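Local atomic coordinates of HcgC (Methanococcus maripaludis S2, PDB entry 5O4J), a protein that probably catalyses the S-adenosylmethionine-dependent C-methylation of a pyridinol precursor in the biosynthesis of the iron-guanylylpyridinol cofactor of [Fe]-hydrogenase. Residues E41-G49 with S103-T113; L195-N204 with M227-V238. All coordinates share one frame; numbering follows the deposited sequence.

Interaction 1 of 2, residues E41-G49 with S103-T113; sequences EFKQAIVFG and SINPDLVIDLT. With SAH (S-adenosyl-L-homocysteine), chain E; PJL ((3~{E})-3-[(~{E})-3-oxidanylprop-2-enoyl]iminopropanoic acid), chain H.
OE1 of Q44 accepts from N105 N at 2.7 Å, in the plane of its carbonyl, and NE2 of Q44 donates to S103 O at 2.8 Å, almost within the amide plane. The two bonds fix the rotation of the amide, and E67 offers NE2 a second acceptor. With CG anti to the backbone N, the extended side chain carries this amide to the loop before strand 108-111. A leucine in place of Q44 would probably leave N105 N and S103 O without these partners and the loop less firmly tied to the strand. The carboxylate of D107 holds the backbone amides of K43 and Q44, neighbours in 41-49. K43 N reaches D107 OD2 over 2.8 Å on the syn lone pair, at 171°, while Q44 N meets D107 OD1 at 2.9 Å, also syn but somewhat out of the carboxylate plane. D107 CG sits between its backbone N and carbonyl carbon (chi1 47°), turning the acid back toward these N-H groups. Strand 44-48 runs parallel to strand 108-111, 9° apart; after weak bonds from D107 N and L108 N to Q44 O, regular bonds follow, from I46 N to L108 O through L112 N to F48 O. L108 CB lies over one face of the F42 ring, 4.0 Å from its centroid, in a CH-pi contact. CD1 of I46 touches both I104 CG2 and P106 CG, each at 3.7 Å, and V47 CG1 presses tightly on L112 CD1 at 3.5 Å. At the C-terminal ends G49, L112 and T113 line the S-adenosyl-L-homocysteine pocket, as expected of a Rossmann-like sheet. Strands 65-72 and 130-134 flank the pair within this sheet, and helix 91-99 packs against F48 and I104.

Interaction 2 of 2, residues L195-N204 with M227-V238; sequences LDSVLYTIPN and MSAITVSSIDHV. With 9KH (6-carboxy methyl-4-hydroxy-2-pyridinol), chain K.
Strands 198-203 and 230-234 run antiparallel at 158°, and a classic beta bulge interrupts their pairing where L199 and Y200 both face S233. At the bulge S233 O receives L199 N at 2.7 Å and, more weakly, Y200 N; S233 N returns a bond to Y200 O. Y200 CG lies between its backbone N and carbonyl carbon (chi1 66°), which lays the ring over S233; CB of S233 sits over the ring face, 3.9 Å from the Y200 centroid, in a CH-pi contact, and the hydroxyl is bonded to E209 of the second subunit. L199 uses its two methyls differently: CD1 packs on I235 CD1, whereas CD2 touches the bound pyridinol, 3.7 Å from its N5. On the face that carries V198 and V232, V198 CG1 packs against V232 CG1, with helix 239-251 on V232 and I230. Ahead of the bulge, a type II turn from L195 to V198 presents S197, whose OG accepts from D236 N while donating to D196 O, and whose carbonyl binds I235 N. At the far end N204 bridges three positions of the other segment. Its N bonds to A229 O, and ND2 also reaches S228 O, from above that carbonyl plane. The other bond of ND2 goes to T231 OG1 at 3.0 Å, nearly straight at 174° and in the amide plane of N204.

Interactions 1 and 2 belong to different sheets on opposite sides of the chain's centre: the parallel pair to the mixed sheet that binds S-adenosyl-L-homocysteine, the antiparallel pair to a separate four-stranded sheet. Their centres are 44 Å apart and their nearest atoms about 22 Å, so they do not touch. Assembly probably brings the two together. The pyridinol beside L199 in interaction 2 is also hydrogen-bonded to I115 and T179 of the second subunit, the same positions that hold the other bound acid near T113 in interaction 1. The side chain of L199 lies about 9 Å from a bound S-adenosyl-L-homocysteine, consistent with an active site shared between subunits.

Interaction 1 of 2, residues E41-G49 with S103-T113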
loop_
_atom_site.group_PDB
_atom_site.type_symbol
_atom_site.label_atom_id
_atom_site.label_comp_id
_atom_site.label_asym_id
_atom_site.label_seq_id
_atom_site.Cartn_x
_atom_site.Cartn_y
_atom_site.Cartn_z
ATOM N N GLU A 41 -13.842 14.002 -41.221
ATOM C CA GLU A 41 -14.983 13.179 -41.579
ATOM C C GLU A 41 -14.519 12.012 -42.440
ATOM O O GLU A 41 -13.579 12.135 -43.231
ATOM C CB GLU A 41 -16.030 14.022 -42.313
ATOM C CG GLU A 41 -16.727 15.019 -41.396
ATOM C CD GLU A 41 -17.640 15.977 -42.135
ATOM O OE1 GLU A 41 -17.735 15.888 -43.373
ATOM O OE2 GLU A 41 -18.271 16.820 -41.468
ATOM N N PHE A 42 -15.190 10.875 -42.271
ATOM C CA PHE A 42 -14.782 9.630 -42.898
ATOM C C PHE A 42 -15.994 8.957 -43.524
ATOM O O PHE A 42 -17.116 9.075 -43.026
ATOM C CB PHE A 42 -14.134 8.675 -41.878
ATOM C CG PHE A 42 -12.899 9.230 -41.224
ATOM C CD1 PHE A 42 -11.645 9.045 -41.793
ATOM C CD2 PHE A 42 -12.992 9.950 -40.050
ATOM C CE1 PHE A 42 -10.509 9.567 -41.189
ATOM C CE2 PHE A 42 -11.862 10.473 -39.443
ATOM C CZ PHE A 42 -10.622 10.278 -40.004
ATOM N N LYS A 43 -15.749 8.224 -44.612
ATOM C CA LYS A 43 -16.823 7.505 -45.283
ATOM C C LYS A 43 -17.129 6.190 -44.587
ATOM O O LYS A 43 -18.297 5.798 -44.478
ATOM C CB LYS A 43 -16.449 7.251 -46.746
ATOM C CG LYS A 43 -16.578 8.481 -47.631
ATOM C CD LYS A 43 -15.987 8.241 -49.016
ATOM C CE LYS A 43 -16.304 9.389 -49.965
ATOM N NZ LYS A 43 -15.601 10.649 -49.587
ATOM N N GLN A 44 -16.099 5.496 -44.106
ATOM C CA GLN A 44 -16.294 4.176 -43.519
ATOM C C GLN A 44 -15.246 3.923 -42.450
ATOM O O GLN A 44 -14.047 3.880 -42.743
ATOM C CB GLN A 44 -16.227 3.101 -44.597
ATOM C CG GLN A 44 -16.443 1.695 -44.076
ATOM C CD GLN A 44 -16.272 0.661 -45.158
ATOM O OE1 GLN A 44 -15.154 0.330 -45.541
ATOM N NE2 GLN A 44 -17.386 0.163 -45.679
ATOM N N ALA A 45 -15.702 3.733 -41.220
ATOM C CA ALA A 45 -14.834 3.404 -40.103
ATOM C C ALA A 45 -15.049 1.950 -39.722
ATOM O O ALA A 45 -16.190 1.487 -39.638
ATOM C CB ALA A 45 -15.111 4.305 -38.899
ATOM N N ILE A 46 -13.954 1.229 -39.506
ATOM C CA ILE A 46 -14.004 -0.138 -39.003
ATOM C C ILE A 46 -13.289 -0.174 -37.661
ATOM O O ILE A 46 -12.139 0.267 -37.548
ATOM C CB ILE A 46 -13.390 -1.139 -39.997
ATOM C CG1 ILE A 46 -14.295 -1.217 -41.229
ATOM C CG2 ILE A 46 -13.228 -2.517 -39.341
ATOM C CD1 ILE A 46 -13.963 -2.316 -42.215
ATOM N N VAL A 47 -13.986 -0.675 -36.647
ATOM C CA VAL A 47 -13.479 -0.779 -35.286
ATOM C C VAL A 47 -13.399 -2.258 -34.939
ATOM O O VAL A 47 -14.416 -2.964 -34.983
ATOM C CB VAL A 47 -14.384 -0.033 -34.296
ATOM C CG1 VAL A 47 -13.862 -0.175 -32.869
ATOM C CG2 VAL A 47 -14.513 1.427 -34.698
ATOM N N PHE A 48 -12.197 -2.725 -34.599
ATOM C CA PHE A 48 -11.988 -4.104 -34.169
ATOM C C PHE A 48 -12.055 -4.172 -32.648
ATOM O O PHE A 48 -11.324 -3.453 -31.955
ATOM C CB PHE A 48 -10.640 -4.640 -34.656
ATOM C CG PHE A 48 -10.553 -4.819 -36.140
ATOM C CD1 PHE A 48 -10.968 -5.994 -36.736
ATOM C CD2 PHE A 48 -10.036 -3.814 -36.939
ATOM C CE1 PHE A 48 -10.888 -6.162 -38.104
ATOM C CE2 PHE A 48 -9.951 -3.979 -38.307
ATOM C CZ PHE A 48 -10.371 -5.152 -38.887
ATOM N N GLY A 49 -12.931 -5.038 -32.132
ATOM C CA GLY A 49 -13.046 -5.263 -30.706
ATOM C C GLY A 49 -14.239 -4.563 -30.091
ATOM O O GLY A 49 -14.175 -3.375 -29.774
ATOM N N SER A 103 -17.282 -3.605 -50.907
ATOM C CA SER A 103 -17.968 -2.804 -49.901
ATOM C C SER A 103 -17.089 -2.441 -48.710
ATOM O O SER A 103 -17.459 -1.539 -47.950
ATOM C CB SER A 103 -19.197 -3.562 -49.399
ATOM O OG SER A 103 -18.806 -4.745 -48.720
ATOM N N ILE A 104 -15.959 -3.114 -48.513
ATOM C CA ILE A 104 -15.091 -2.864 -47.364
ATOM C C ILE A 104 -13.842 -2.153 -47.863
ATOM O O ILE A 104 -12.989 -2.755 -48.525
ATOM C CB ILE A 104 -14.742 -4.158 -46.615
ATOM C CG1 ILE A 104 -16.012 -4.777 -46.011
ATOM C CG2 ILE A 104 -13.692 -3.893 -45.532
ATOM C CD1 ILE A 104 -16.783 -3.855 -45.067
ATOM N N ASN A 105 -13.732 -0.872 -47.537
ATOM C CA ASN A 105 -12.573 -0.062 -47.888
ATOM C C ASN A 105 -12.508 1.109 -46.918
ATOM O O ASN A 105 -12.717 2.262 -47.315
ATOM C CB ASN A 105 -12.662 0.439 -49.330
ATOM C CG ASN A 105 -11.398 1.144 -49.775
ATOM O OD1 ASN A 105 -10.320 0.901 -49.235
ATOM N ND2 ASN A 105 -11.527 2.033 -50.753
ATOM N N PRO A 106 -12.231 0.853 -45.642
ATOM C CA PRO A 106 -12.350 1.913 -44.634
ATOM C C PRO A 106 -11.270 2.973 -44.786
ATOM O O PRO A 106 -10.120 2.674 -45.115
ATOM C CB PRO A 106 -12.198 1.156 -43.313
ATOM C CG PRO A 106 -11.367 -0.032 -43.665
ATOM C CD PRO A 106 -11.793 -0.425 -45.053
ATOM N N ASP A 107 -11.655 4.227 -44.548
ATOM C CA ASP A 107 -10.675 5.295 -44.431
ATOM C C ASP A 107 -10.309 5.589 -42.980
ATOM O O ASP A 107 -9.396 6.384 -42.736
ATOM C CB ASP A 107 -11.161 6.568 -45.154
ATOM C CG ASP A 107 -12.597 6.942 -44.829
ATOM O OD1 ASP A 107 -13.282 6.206 -44.095
ATOM O OD2 ASP A 107 -13.050 7.976 -45.362
ATOM N N LEU A 108 -10.973 4.941 -42.023
ATOM C CA LEU A 108 -10.596 4.994 -40.614
ATOM C C LEU A 108 -10.619 3.576 -40.063
ATOM O O LEU A 108 -11.641 2.892 -40.152
ATOM C CB LEU A 108 -11.538 5.894 -39.814
ATOM C CG LEU A 108 -11.399 5.870 -38.287
ATOM C CD1 LEU A 108 -10.017 6.328 -37.832
ATOM C CD2 LEU A 108 -12.492 6.709 -37.638
ATOM N N VAL A 109 -9.503 3.137 -39.498
ATOM C CA VAL A 109 -9.404 1.827 -38.865
ATOM C C VAL A 109 -8.959 2.043 -37.426
ATOM O O VAL A 109 -8.007 2.785 -37.170
ATOM C CB VAL A 109 -8.428 0.897 -39.616
ATOM C CG1 VAL A 109 -8.257 -0.434 -38.886
ATOM C CG2 VAL A 109 -8.911 0.650 -41.045
ATOM N N ILE A 110 -9.657 1.412 -36.489
ATOM C CA ILE A 110 -9.302 1.475 -35.079
ATOM C C ILE A 110 -9.233 0.043 -34.579
ATOM O O ILE A 110 -10.228 -0.687 -34.652
ATOM C CB ILE A 110 -10.310 2.291 -34.250
ATOM C CG1 ILE A 110 -10.427 3.708 -34.832
ATOM C CG2 ILE A 110 -9.883 2.330 -32.788
ATOM C CD1 ILE A 110 -11.405 4.609 -34.104
ATOM N N ASP A 111 -8.070 -0.352 -34.065
ATOM C CA ASP A 111 -7.889 -1.669 -33.463
ATOM C C ASP A 111 -7.904 -1.517 -31.951
ATOM O O ASP A 111 -6.973 -0.957 -31.368
ATOM C CB ASP A 111 -6.584 -2.323 -33.896
ATOM C CG ASP A 111 -6.239 -3.522 -33.029
ATOM O OD1 ASP A 111 -7.173 -4.255 -32.631
ATOM O OD2 ASP A 111 -5.048 -3.710 -32.707
ATOM N N LEU A 112 -8.951 -2.039 -31.319
ATOM C CA LEU A 112 -9.103 -2.013 -29.873
ATOM C C LEU A 112 -8.899 -3.385 -29.244
ATOM O O LEU A 112 -9.226 -3.567 -28.061
ATOM C CB LEU A 112 -10.497 -1.488 -29.512
ATOM C CG LEU A 112 -10.851 -0.115 -30.085
ATOM C CD1 LEU A 112 -12.300 0.240 -29.795
ATOM C CD2 LEU A 112 -9.932 0.943 -29.514
ATOM N N THR A 113 -8.363 -4.355 -29.993
ATOM C CA THR A 113 -8.375 -5.732 -29.508
ATOM C C THR A 113 -7.282 -5.997 -28.482
ATOM O O THR A 113 -7.431 -6.896 -27.651
ATOM C CB THR A 113 -8.257 -6.728 -30.667
ATOM O OG1 THR A 113 -7.024 -6.542 -31.375
ATOM C CG2 THR A 113 -9.424 -6.572 -31.621
HETATM N N SAH E . -8.846 -2.873 -24.952
HETATM C CA SAH E . -10.290 -3.192 -24.741
HETATM C CB SAH E . -10.442 -4.676 -24.411
HETATM C CG SAH E . -10.329 -5.544 -25.663
HETATM S SD SAH E . -10.645 -7.256 -25.315
HETATM C C SAH E . -10.883 -2.390 -23.619
HETATM O O SAH E . -12.087 -2.577 -23.316
HETATM O OXT SAH E . -10.144 -1.587 -23.032
HETATM C "C5'" SAH E . -10.538 -7.969 -26.930
HETATM C "C4'" SAH E . -11.797 -7.761 -27.765
HETATM O "O4'" SAH E . -11.454 -7.920 -29.147
HETATM C "C3'" SAH E . -12.840 -8.823 -27.475
HETATM O "O3'" SAH E . -14.166 -8.329 -27.722
HETATM C "C2'" SAH E . -12.449 -9.907 -28.451
HETATM O "O2'" SAH E . -13.490 -10.844 -28.746
HETATM C "C1'" SAH E . -12.071 -9.100 -29.671
HETATM N N9 SAH E . -11.079 -9.752 -30.540
HETATM C C8 SAH E . -10.004 -10.473 -30.148
HETATM N N7 SAH E . -9.306 -10.879 -31.239
HETATM C C5 SAH E . -9.937 -10.390 -32.325
HETATM C C6 SAH E . -9.727 -10.433 -33.784
HETATM N N6 SAH E . -8.673 -11.106 -34.299
HETATM N N1 SAH E . -10.619 -9.792 -34.565
HETATM C C2 SAH E . -11.663 -9.115 -34.065
HETATM N N3 SAH E . -11.922 -9.034 -32.749
HETATM C C4 SAH E . -11.101 -9.644 -31.860
HETATM O O14 PJL H . -9.766 -6.312 -20.593
HETATM C C12 PJL H . -8.783 -6.059 -19.831
HETATM O O13 PJL H . -8.730 -5.086 -19.053
HETATM C C10 PJL H . -7.547 -6.933 -19.790
HETATM C C4 PJL H . -7.176 -7.505 -21.131
HETATM N N5 PJL H . -7.707 -8.561 -21.569
HETATM C C6 PJL H . -7.389 -9.118 -22.755
HETATM O O8 PJL H . -7.495 -10.322 -22.933
HETATM C C7 PJL H . -6.888 -8.300 -23.888
HETATM C C2 PJL H . -6.705 -6.988 -23.771
HETATM O O1 PJL H . -6.253 -6.231 -24.744
#

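Interaction 2 of 2, residues L195-N204 with M227-V238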
loop_
_atom_site.group_PDB
_atom_site.type_symbol
_atom_site.label_atom_id
_atom_site.label_comp_id
_atom_site.label_asym_id
_atom_site.label_seq_id
_atom_site.Cartn_x
_atom_site.Cartn_y
_atom_site.Cartn_z
ATOM N N LEU A 195 -11.277 5.005 6.586
ATOM C CA LEU A 195 -12.177 5.989 7.172
ATOM C C LEU A 195 -12.556 5.587 8.593
ATOM O O LEU A 195 -12.758 4.405 8.892
ATOM C CB LEU A 195 -13.443 6.132 6.326
ATOM C CG LEU A 195 -13.288 6.714 4.925
ATOM C CD1 LEU A 195 -14.606 6.567 4.167
ATOM C CD2 LEU A 195 -12.830 8.176 4.965
ATOM N N ASP A 196 -12.660 6.578 9.479
ATOM C CA ASP A 196 -13.047 6.286 10.850
ATOM C C ASP A 196 -14.371 5.542 10.886
ATOM O O ASP A 196 -15.327 5.914 10.198
ATOM C CB ASP A 196 -13.173 7.571 11.670
ATOM C CG ASP A 196 -13.539 7.292 13.104
ATOM O OD1 ASP A 196 -12.845 6.464 13.717
ATOM O OD2 ASP A 196 -14.507 7.888 13.622
ATOM N N SER A 197 -14.414 4.489 11.704
ATOM C CA SER A 197 -15.585 3.677 12.049
ATOM C C SER A 197 -15.889 2.585 11.023
ATOM O O SER A 197 -16.808 1.801 11.258
ATOM C CB SER A 197 -16.857 4.511 12.252
ATOM O OG SER A 197 -17.547 4.723 11.038
ATOM N N VAL A 198 -15.171 2.501 9.904
ATOM C CA VAL A 198 -15.408 1.409 8.965
ATOM C C VAL A 198 -14.906 0.110 9.578
ATOM O O VAL A 198 -13.786 0.046 10.100
ATOM C CB VAL A 198 -14.730 1.690 7.615
ATOM C CG1 VAL A 198 -14.797 0.450 6.702
ATOM C CG2 VAL A 198 -15.379 2.898 6.945
ATOM N N LEU A 199 -15.757 -0.924 9.540
ATOM C CA LEU A 199 -15.379 -2.275 9.948
ATOM C C LEU A 199 -14.730 -3.030 8.797
ATOM O O LEU A 199 -13.660 -3.625 8.951
ATOM C CB LEU A 199 -16.612 -3.038 10.417
ATOM C CG LEU A 199 -17.263 -2.631 11.737
ATOM C CD1 LEU A 199 -17.837 -1.233 11.657
ATOM C CD2 LEU A 199 -18.374 -3.609 12.092
ATOM N N TYR A 200 -15.392 -3.061 7.650
ATOM C CA TYR A 200 -14.799 -3.689 6.476
ATOM C C TYR A 200 -15.457 -3.105 5.240
ATOM O O TYR A 200 -16.512 -2.470 5.320
ATOM C CB TYR A 200 -14.922 -5.219 6.519
ATOM C CG TYR A 200 -16.332 -5.790 6.443
ATOM C CD1 TYR A 200 -16.964 -5.982 5.218
ATOM C CD2 TYR A 200 -17.011 -6.160 7.587
ATOM C CE1 TYR A 200 -18.250 -6.513 5.140
ATOM C CE2 TYR A 200 -18.300 -6.690 7.524
ATOM C CZ TYR A 200 -18.905 -6.866 6.298
ATOM O OH TYR A 200 -20.165 -7.399 6.222
ATOM N N THR A 201 -14.797 -3.314 4.099
ATOM C CA THR A 201 -15.132 -2.665 2.836
ATOM C C THR A 201 -15.146 -3.712 1.733
ATOM O O THR A 201 -14.129 -4.370 1.486
ATOM C CB THR A 201 -14.128 -1.555 2.504
ATOM O OG1 THR A 201 -14.051 -0.623 3.586
ATOM C CG2 THR A 201 -14.540 -0.803 1.234
ATOM N N ILE A 202 -16.285 -3.849 1.065
ATOM C CA ILE A 202 -16.505 -4.894 0.070
ATOM C C ILE A 202 -16.401 -4.277 -1.319
ATOM O O ILE A 202 -17.246 -3.437 -1.669
ATOM C CB ILE A 202 -17.874 -5.566 0.243
ATOM C CG1 ILE A 202 -17.967 -6.286 1.587
ATOM C CG2 ILE A 202 -18.177 -6.489 -0.935
ATOM C CD1 ILE A 202 -17.077 -7.506 1.718
ATOM N N PRO A 203 -15.463 -4.714 -2.159
ATOM C CA PRO A 203 -15.570 -4.425 -3.592
ATOM C C PRO A 203 -16.533 -5.417 -4.221
ATOM O O PRO A 203 -16.361 -6.630 -4.086
ATOM C CB PRO A 203 -14.144 -4.625 -4.103
ATOM C CG PRO A 203 -13.565 -5.676 -3.182
ATOM C CD PRO A 203 -14.309 -5.584 -1.864
ATOM N N ASN A 204 -17.565 -4.905 -4.880
ATOM C CA ASN A 204 -18.581 -5.777 -5.467
ATOM C C ASN A 204 -18.104 -6.249 -6.835
ATOM O O ASN A 204 -18.665 -5.920 -7.883
ATOM C CB ASN A 204 -19.910 -5.059 -5.534
ATOM C CG ASN A 204 -20.515 -4.904 -4.177
ATOM O OD1 ASN A 204 -20.605 -5.875 -3.429
ATOM N ND2 ASN A 204 -20.887 -3.676 -3.818
ATOM N N MET A 227 -24.753 -2.573 -10.481
ATOM C CA MET A 227 -24.577 -2.908 -9.075
ATOM C C MET A 227 -23.623 -1.890 -8.472
ATOM O O MET A 227 -22.675 -1.459 -9.135
ATOM C CB MET A 227 -24.018 -4.330 -8.906
ATOM C CG MET A 227 -23.600 -4.706 -7.492
ATOM S SD MET A 227 -24.941 -4.535 -6.298
ATOM C CE MET A 227 -24.093 -4.919 -4.765
ATOM N N SER A 228 -23.882 -1.507 -7.221
ATOM C CA SER A 228 -22.996 -0.606 -6.500
ATOM C C SER A 228 -21.567 -1.123 -6.570
ATOM O O SER A 228 -21.315 -2.311 -6.370
ATOM C CB SER A 228 -23.415 -0.496 -5.029
ATOM O OG SER A 228 -24.670 0.135 -4.880
ATOM N N ALA A 229 -20.618 -0.217 -6.823
ATOM C CA ALA A 229 -19.220 -0.630 -6.881
ATOM C C ALA A 229 -18.731 -1.134 -5.527
ATOM O O ALA A 229 -17.941 -2.082 -5.463
ATOM C CB ALA A 229 -18.331 0.511 -7.378
ATOM N N ILE A 230 -19.171 -0.511 -4.439
ATOM C CA ILE A 230 -18.639 -0.796 -3.109
ATOM C C ILE A 230 -19.761 -0.824 -2.089
ATOM O O ILE A 230 -20.680 -0.005 -2.134
ATOM C CB ILE A 230 -17.575 0.240 -2.691
ATOM C CG1 ILE A 230 -16.365 0.124 -3.622
ATOM C CG2 ILE A 230 -17.124 0.005 -1.253
ATOM C CD1 ILE A 230 -15.298 1.176 -3.423
ATOM N N THR A 231 -19.659 -1.756 -1.147
ATOM C CA THR A 231 -20.529 -1.823 0.019
ATOM C C THR A 231 -19.668 -1.745 1.274
ATOM O O THR A 231 -18.644 -2.427 1.374
ATOM C CB THR A 231 -21.355 -3.109 -0.007
ATOM O OG1 THR A 231 -22.153 -3.119 -1.194
ATOM C CG2 THR A 231 -22.258 -3.213 1.216
ATOM N N VAL A 232 -20.061 -0.887 2.214
ATOM C CA VAL A 232 -19.258 -0.618 3.397
ATOM C C VAL A 232 -20.058 -0.951 4.646
ATOM O O VAL A 232 -21.260 -0.668 4.719
ATOM C CB VAL A 232 -18.793 0.852 3.446
ATOM C CG1 VAL A 232 -17.750 1.009 4.538
ATOM C CG2 VAL A 232 -18.254 1.295 2.101
ATOM N N SER A 233 -19.371 -1.510 5.638
ATOM C CA SER A 233 -19.903 -1.728 6.980
ATOM C C SER A 233 -19.184 -0.774 7.930
ATOM O O SER A 233 -17.948 -0.771 7.993
ATOM C CB SER A 233 -19.708 -3.184 7.407
ATOM O OG SER A 233 -20.213 -3.424 8.712
ATOM N N SER A 234 -19.943 0.062 8.643
ATOM C CA SER A 234 -19.338 1.077 9.496
ATOM C C SER A 234 -20.265 1.430 10.658
ATOM O O SER A 234 -21.480 1.216 10.607
ATOM C CB SER A 234 -19.009 2.344 8.698
ATOM O OG SER A 234 -20.187 2.985 8.245
ATOM N N ILE A 235 -19.676 2.021 11.701
ATOM C CA ILE A 235 -20.484 2.507 12.814
ATOM C C ILE A 235 -21.133 3.830 12.458
ATOM O O ILE A 235 -22.298 4.071 12.789
ATOM C CB ILE A 235 -19.635 2.653 14.088
ATOM C CG1 ILE A 235 -18.839 1.381 14.388
ATOM C CG2 ILE A 235 -20.525 3.051 15.281
ATOM C CD1 ILE A 235 -19.676 0.139 14.570
ATOM N N ASP A 236 -20.384 4.711 11.803
ATOM C CA ASP A 236 -20.807 6.068 11.502
ATOM C C ASP A 236 -21.050 6.241 10.011
ATOM O O ASP A 236 -20.685 5.400 9.183
ATOM C CB ASP A 236 -19.765 7.072 12.000
ATOM C CG ASP A 236 -19.577 7.014 13.503
ATOM O OD1 ASP A 236 -20.557 6.706 14.214
ATOM O OD2 ASP A 236 -18.454 7.275 13.973
ATOM N N HIS A 237 -21.663 7.369 9.668
ATOM C CA HIS A 237 -21.955 7.654 8.274
ATOM C C HIS A 237 -20.663 7.821 7.488
ATOM O O HIS A 237 -19.758 8.552 7.900
ATOM C CB HIS A 237 -22.815 8.912 8.156
ATOM C CG HIS A 237 -24.185 8.750 8.732
ATOM N ND1 HIS A 237 -25.232 8.200 8.025
ATOM C CD2 HIS A 237 -24.685 9.089 9.945
ATOM C CE1 HIS A 237 -26.312 8.183 8.786
ATOM N NE2 HIS A 237 -26.009 8.721 9.954
ATOM N N VAL A 238 -20.602 7.154 6.336
ATOM C CA VAL A 238 -19.471 7.246 5.417
ATOM C C VAL A 238 -19.918 7.516 3.992
ATOM O O VAL A 238 -19.078 7.638 3.101
ATOM C CB VAL A 238 -18.605 5.968 5.479
ATOM C CG1 VAL A 238 -17.926 5.846 6.839
ATOM C CG2 VAL A 238 -19.439 4.723 5.193
HETATM C C2 9KH K . -19.392 -7.532 15.129
HETATM C C3 9KH K . -18.490 -7.646 14.085
HETATM C C4 9KH K . -18.873 -7.280 12.808
HETATM C C6 9KH K . -21.010 -6.690 13.576
HETATM O O1 9KH K . -19.020 -7.893 16.386
HETATM N N5 9KH K . -20.109 -6.808 12.574
HETATM C C7 9KH K . -20.670 -7.052 14.875
HETATM O O8 9KH K . -22.249 -6.211 13.294
HETATM C C9 9KH K . -17.099 -8.164 14.341
HETATM C C10 9KH K . -17.894 -7.391 11.667
HETATM C C12 9KH K . -17.747 -8.818 11.192
HETATM O O13 9KH K . -16.638 -9.130 10.729
HETATM O O14 9KH K . -18.717 -9.609 11.253
#